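Local coordinates for protein TRAP dicarboxylate transporter, DctP subunit (Sulfurospirillum deleyianum, PDB 4OVS) that probably captures dicarboxylates such as succinate in the periplasm and hands them to a TRAP-type membrane transporter, at residues 150-155 with 164-169; 154-159 with 223-228. One frame throughout, in Å; residues are numbered along the deposited sequence.

Interaction 1 (150-155 with 164-169); sequences LSSNKK and AGQKFR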
loop_
_atom_site.group_PDB
_atom_site.type_symbol
_atom_site.label_atom_id
_atom_site.label_comp_id
_atom_site.label_asym_id
_atom_site.label_seq_id
_atom_site.Cartn_x
_atom_site.Cartn_y
_atom_site.Cartn_z
ATOM N N LEU A 150 -0.866 14.029 1.308
ATOM C CA LEU A 150 0.408 14.673 1.386
ATOM C C LEU A 150 0.619 15.344 2.754
ATOM O O LEU A 150 -0.279 16.025 3.272
ATOM C CB LEU A 150 0.489 15.755 0.304
ATOM C CG LEU A 150 0.595 15.388 -1.159
ATOM C CD1 LEU A 150 0.533 16.645 -2.003
ATOM C CD2 LEU A 150 1.875 14.643 -1.417
ATOM N N SER A 151 1.811 15.190 3.317
ATOM C CA SER A 151 2.173 15.899 4.537
ATOM C C SER A 151 3.549 16.475 4.383
ATOM O O SER A 151 4.310 16.058 3.514
ATOM C CB SER A 151 2.187 14.937 5.728
ATOM O OG SER A 151 3.137 13.915 5.521
ATOM N N SER A 152 3.900 17.407 5.264
ATOM C CA SER A 152 5.194 18.051 5.194
ATOM C C SER A 152 5.598 18.587 6.546
ATOM O O SER A 152 4.750 18.771 7.437
ATOM C CB SER A 152 5.130 19.221 4.210
ATOM O OG SER A 152 6.342 19.951 4.167
ATOM N N ASN A 153 6.901 18.836 6.682
ATOM C CA ASN A 153 7.477 19.587 7.805
ATOM C C ASN A 153 7.861 20.999 7.418
ATOM O O ASN A 153 8.291 21.767 8.256
ATOM C CB ASN A 153 8.772 18.944 8.279
ATOM C CG ASN A 153 8.566 18.019 9.426
ATOM O OD1 ASN A 153 7.658 18.204 10.236
ATOM N ND2 ASN A 153 9.417 17.013 9.521
ATOM N N LYS A 154 7.754 21.331 6.145
ATOM C CA LYS A 154 8.255 22.625 5.684
ATOM C C LYS A 154 7.158 23.691 5.699
ATOM O O LYS A 154 7.316 24.724 6.334
ATOM C CB LYS A 154 8.879 22.490 4.299
ATOM C CG LYS A 154 10.348 22.895 4.232
ATOM C CD LYS A 154 10.832 22.951 2.771
ATOM C CE LYS A 154 12.345 23.183 2.632
ATOM N NZ LYS A 154 13.163 22.227 3.450
ATOM N N LYS A 155 6.037 23.429 5.031
ATOM C CA LYS A 155 4.924 24.375 4.977
ATOM C C LYS A 155 3.634 23.717 4.505
ATOM O O LYS A 155 3.649 22.557 4.092
ATOM C CB LYS A 155 5.272 25.519 4.035
ATOM C CG LYS A 155 5.890 25.051 2.744
ATOM C CD LYS A 155 6.117 26.208 1.797
ATOM C CE LYS A 155 6.932 25.780 0.602
ATOM N NZ LYS A 155 6.697 26.706 -0.538
ATOM N N ALA A 164 6.794 22.375 -4.625
ATOM C CA ALA A 164 8.030 22.614 -5.377
ATOM C C ALA A 164 9.233 22.913 -4.462
ATOM O O ALA A 164 9.170 23.758 -3.569
ATOM C CB ALA A 164 7.821 23.735 -6.366
ATOM N N GLY A 165 10.337 22.210 -4.679
ATOM C CA GLY A 165 11.542 22.484 -3.917
ATOM C C GLY A 165 11.641 21.624 -2.677
ATOM O O GLY A 165 12.625 21.695 -1.946
ATOM N N GLN A 166 10.625 20.804 -2.443
ATOM C CA GLN A 166 10.599 19.941 -1.271
ATOM C C GLN A 166 11.007 18.495 -1.590
ATOM O O GLN A 166 10.690 17.962 -2.656
ATOM C CB GLN A 166 9.205 19.945 -0.640
ATOM C CG GLN A 166 8.793 21.275 -0.012
ATOM C CD GLN A 166 7.590 21.117 0.903
ATOM O OE1 GLN A 166 7.553 20.229 1.761
ATOM N NE2 GLN A 166 6.593 21.966 0.712
ATOM N N LYS A 167 11.713 17.872 -0.652
ATOM C CA LYS A 167 12.091 16.469 -0.761
ATOM C C LYS A 167 10.995 15.561 -0.187
ATOM O O LYS A 167 10.543 15.742 0.954
ATOM C CB LYS A 167 13.396 16.200 -0.014
ATOM C CG LYS A 167 14.645 16.829 -0.615
ATOM C CD LYS A 167 15.882 16.015 -0.206
ATOM C CE LYS A 167 17.184 16.521 -0.829
ATOM N NZ LYS A 167 18.035 15.378 -1.321
ATOM N N PHE A 168 10.573 14.574 -0.968
ATOM C CA PHE A 168 9.551 13.649 -0.513
ATOM C C PHE A 168 10.064 12.232 -0.557
ATOM O O PHE A 168 10.682 11.823 -1.539
ATOM C CB PHE A 168 8.307 13.757 -1.399
ATOM C CG PHE A 168 7.430 14.948 -1.095
ATOM C CD1 PHE A 168 6.389 14.843 -0.176
ATOM C CD2 PHE A 168 7.607 16.145 -1.754
ATOM C CE1 PHE A 168 5.577 15.905 0.102
ATOM C CE2 PHE A 168 6.789 17.230 -1.475
ATOM C CZ PHE A 168 5.769 17.102 -0.543
ATOM N N ARG A 169 9.831 11.469 0.506
ATOM C CA ARG A 169 9.980 10.019 0.412
ATOM C C ARG A 169 8.926 9.440 -0.545
ATOM O O ARG A 169 7.776 9.870 -0.532
ATOM C CB ARG A 169 9.802 9.379 1.794
ATOM C CG ARG A 169 10.087 7.877 1.841
ATOM C CD ARG A 169 8.799 7.101 1.715
ATOM N NE ARG A 169 8.994 5.665 1.551
ATOM C CZ ARG A 169 8.017 4.772 1.706
ATOM N NH1 ARG A 169 6.805 5.191 2.065
ATOM N NH2 ARG A 169 8.248 3.461 1.504
HETATM O O HOH W 1 6.900 25.228 -3.202
#

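Interaction 2 (154-159 with 223-228); sequences KKPILL and QTDLTL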
loop_
_atom_site.group_PDB
_atom_site.type_symbol
_atom_site.label_atom_id
_atom_site.label_comp_id
_atom_site.label_asym_id
_atom_site.label_seq_id
_atom_site.Cartn_x
_atom_site.Cartn_y
_atom_site.Cartn_z
ATOM N N LYS A 154 7.754 21.331 6.145
ATOM C CA LYS A 154 8.255 22.625 5.684
ATOM C C LYS A 154 7.158 23.691 5.699
ATOM O O LYS A 154 7.316 24.724 6.334
ATOM C CB LYS A 154 8.879 22.490 4.299
ATOM C CG LYS A 154 10.348 22.895 4.232
ATOM C CD LYS A 154 10.832 22.951 2.771
ATOM C CE LYS A 154 12.345 23.183 2.632
ATOM N NZ LYS A 154 13.163 22.227 3.450
ATOM N N LYS A 155 6.037 23.429 5.031
ATOM C CA LYS A 155 4.924 24.375 4.977
ATOM C C LYS A 155 3.634 23.717 4.505
ATOM O O LYS A 155 3.649 22.557 4.092
ATOM C CB LYS A 155 5.272 25.519 4.035
ATOM C CG LYS A 155 5.890 25.051 2.744
ATOM C CD LYS A 155 6.117 26.208 1.797
ATOM C CE LYS A 155 6.932 25.780 0.602
ATOM N NZ LYS A 155 6.697 26.706 -0.538
ATOM N N PRO A 156 2.496 24.444 4.570
ATOM C CA PRO A 156 1.272 23.774 4.101
ATOM C C PRO A 156 1.274 23.497 2.600
ATOM O O PRO A 156 1.603 24.407 1.831
ATOM C CB PRO A 156 0.184 24.788 4.430
ATOM C CG PRO A 156 0.747 25.598 5.579
ATOM C CD PRO A 156 2.201 25.687 5.309
ATOM N N ILE A 157 0.917 22.278 2.191
ATOM C CA ILE A 157 0.775 21.946 0.769
ATOM C C ILE A 157 -0.680 22.135 0.326
ATOM O O ILE A 157 -1.531 21.274 0.592
ATOM C CB ILE A 157 1.147 20.478 0.476
ATOM C CG1 ILE A 157 2.449 20.059 1.167
ATOM C CG2 ILE A 157 1.256 20.250 -1.032
ATOM C CD1 ILE A 157 3.588 20.828 0.750
ATOM N N LEU A 158 -0.979 23.260 -0.322
ATOM C CA LEU A 158 -2.360 23.572 -0.719
ATOM C C LEU A 158 -2.525 23.482 -2.236
ATOM O O LEU A 158 -3.604 23.108 -2.724
ATOM C CB LEU A 158 -2.783 24.960 -0.244
ATOM C CG LEU A 158 -2.610 25.281 1.253
ATOM C CD1 LEU A 158 -3.302 26.587 1.575
ATOM C CD2 LEU A 158 -3.130 24.182 2.196
ATOM N N LEU A 159 -1.451 23.831 -2.953
ATOM C CA LEU A 159 -1.402 23.802 -4.410
ATOM C C LEU A 159 -0.082 23.234 -4.836
ATOM O O LEU A 159 0.886 23.302 -4.077
ATOM C CB LEU A 159 -1.441 25.200 -4.984
ATOM C CG LEU A 159 -2.703 26.025 -4.843
ATOM C CD1 LEU A 159 -2.380 27.434 -5.301
ATOM C CD2 LEU A 159 -3.833 25.418 -5.651
ATOM N N GLN A 223 5.454 15.438 11.480
ATOM C CA GLN A 223 5.006 16.317 10.373
ATOM C C GLN A 223 4.131 17.439 10.932
ATOM O O GLN A 223 3.320 17.186 11.821
ATOM C CB GLN A 223 4.162 15.510 9.377
ATOM C CG GLN A 223 4.882 14.429 8.656
ATOM C CD GLN A 223 5.769 14.975 7.536
ATOM O OE1 GLN A 223 5.493 14.781 6.367
ATOM N NE2 GLN A 223 6.856 15.591 7.897
ATOM N N THR A 224 4.283 18.662 10.413
ATOM C CA THR A 224 3.602 19.838 10.940
ATOM C C THR A 224 2.317 20.146 10.141
ATOM O O THR A 224 1.427 20.862 10.639
ATOM C CB THR A 224 4.521 21.065 10.926
ATOM O OG1 THR A 224 4.931 21.361 9.587
ATOM C CG2 THR A 224 5.762 20.791 11.728
ATOM N N ASP A 225 2.209 19.571 8.937
ATOM C CA ASP A 225 1.072 19.813 8.051
ATOM C C ASP A 225 0.646 18.585 7.265
ATOM O O ASP A 225 1.477 17.943 6.621
ATOM C CB ASP A 225 1.392 20.949 7.070
ATOM C CG ASP A 225 1.583 22.298 7.781
ATOM O OD1 ASP A 225 2.720 22.599 8.159
ATOM O OD2 ASP A 225 0.593 23.049 7.968
ATOM N N LEU A 226 -0.659 18.293 7.314
ATOM C CA LEU A 226 -1.294 17.218 6.555
ATOM C C LEU A 226 -2.389 17.756 5.648
ATOM O O LEU A 226 -3.282 18.485 6.095
ATOM C CB LEU A 226 -1.914 16.171 7.500
ATOM C CG LEU A 226 -2.735 15.063 6.832
ATOM C CD1 LEU A 226 -1.888 14.121 6.054
ATOM C CD2 LEU A 226 -3.526 14.269 7.880
ATOM N N THR A 227 -2.338 17.382 4.374
ATOM C CA THR A 227 -3.354 17.798 3.419
ATOM C C THR A 227 -4.146 16.611 2.920
ATOM O O THR A 227 -3.588 15.639 2.406
ATOM C CB THR A 227 -2.717 18.556 2.231
ATOM O OG1 THR A 227 -2.137 19.759 2.717
ATOM C CG2 THR A 227 -3.732 18.918 1.203
ATOM N N LEU A 228 -5.461 16.677 3.080
ATOM C CA LEU A 228 -6.321 15.564 2.649
ATOM C C LEU A 228 -6.506 15.619 1.125
ATOM O O LEU A 228 -7.546 15.991 0.598
ATOM C CB LEU A 228 -7.641 15.565 3.420
ATOM C CG LEU A 228 -7.480 15.471 4.946
ATOM C CD1 LEU A 228 -8.787 15.556 5.663
ATOM C CD2 LEU A 228 -6.801 14.231 5.381
HETATM O O HOH W 2 0.085 19.975 4.091
#

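Interaction 1 (150-155 with 164-169)
Ser152 OG, the acceptor of an ST turn at the end of strand 137-152, also donates to Gln166 OE1, 2.7 Å away and just ahead of strand 167-170. In the turn itself, the backbone N of Lys154 gives its hydrogen to Ser152 OG at 2.8 Å, with an N-H...O angle of 165°. Ser152 OG approaches Gln166 OE1 at a C=O...donor angle of 135°, tilted from the carbonyl plane. The hydroxyl is placed for both roles because it lies anti to its own N (chi1 176°), beside the carbonyl carbon. The other end of the Gln166 amide is also held, since NE2 bonds to Asp162 O; the rotation of this buried group is thereby fixed. Two lysine chains lie over one and the same face of the amide, Lys154 toward the OE1 end and Lys155 near NE2. Lys154 runs past Gln166 in the opposite direction, its CD 3.8 Å from Gln166 CG, and carries its ammonium on to a salt bridge with Asp205. Lys155 NZ reaches a water at 3.1 Å that donates in turn to Ala164 O at 2.7 Å. Further along, Phe168 CE1 meets Ser151 O at 3.6 Å and Leu150 CD2 at 4.2 Å, both obliquely to the ring, which also stacks with Phe180. The contact joins the end of strand 137-152, in the mixed sheet, to the lead-in of strand 167-170, in the two-stranded parallel sheet, which carries Arg169, a succinate-binding residue of this solute-binding fold.

Interaction 2 (154-159 with 223-228)
With chi1 at -64°, Thr227 turns OG1 anti to its carbonyl carbon and up to Ile157 O; Asp225, whose CG is likewise anti to the carbonyl carbon, brings its carboxylate against Pro156. Asp225 belongs to a classic beta bulge, in which Thr224 and Asp225 both face Ser152 of the neighbouring strand 137-152. The loop 154-159 lies over the side chains of this bulged strand and runs almost parallel to it: the touching parts, 154-157 and 224-227, differ in direction by 15°, yet they are joined through side chains and a water rather than by direct backbone-to-backbone bonds. The hydrogen bond across the contact runs from Thr227 OG1 to Ile157 O, 2.7 Å, with a C=O...donor angle of 136° and the hydroxyl tilted out of the carbonyl plane. A water adds a second link, accepting from Ile157 N at 3.1 Å and donating to Thr227 OG1 at 2.6 Å, so that this hydroxyl serves both polar groups of the Ile157 backbone. At the bulge the contact is by packing: the Pro156 ring sets CG 3.5 Å from Asp225 OD2, while Asp225 OD1 lies 3.9 Å from Lys155 C. The carboxylate is positioned by partners on both oxygens. His295 NE2, from the adjoining strand 293-295, bonds to OD2, an arrangement that would probably favour the ionised acid. The other oxygen, OD1, receives the hydroxyl of Thr224 OG1 at 2.9 Å, on its anti side and out of the carboxylate plane.

Overall arrangement
Both interactions start from the chain around the end of strand 137-152 and share Lys154 and Lys155, with centres about 8 Å apart. Along the chain, 150-155 leads into 154-159; helix 160-163 comes next, then the segment 164-169, and 223-228 arrives more than 50 residues after that. Strands 137-152 and 225-227 are antiparallel neighbours in the large mixed sheet, whereas strand 167-170 pairs with 186-189 in a separate one. The contacts also meet directly: Ser151 OG lies 2.6 Å from Gln223 OE1, and Gln166 NE2 packs on Ile157 CD1. The chain leaving strand 137-152 thus contacts the lead-in to the parallel sheet, toward Arg169 of the succinate site, in interaction 1 and packs back on its own mixed sheet, away from that site, in interaction 2.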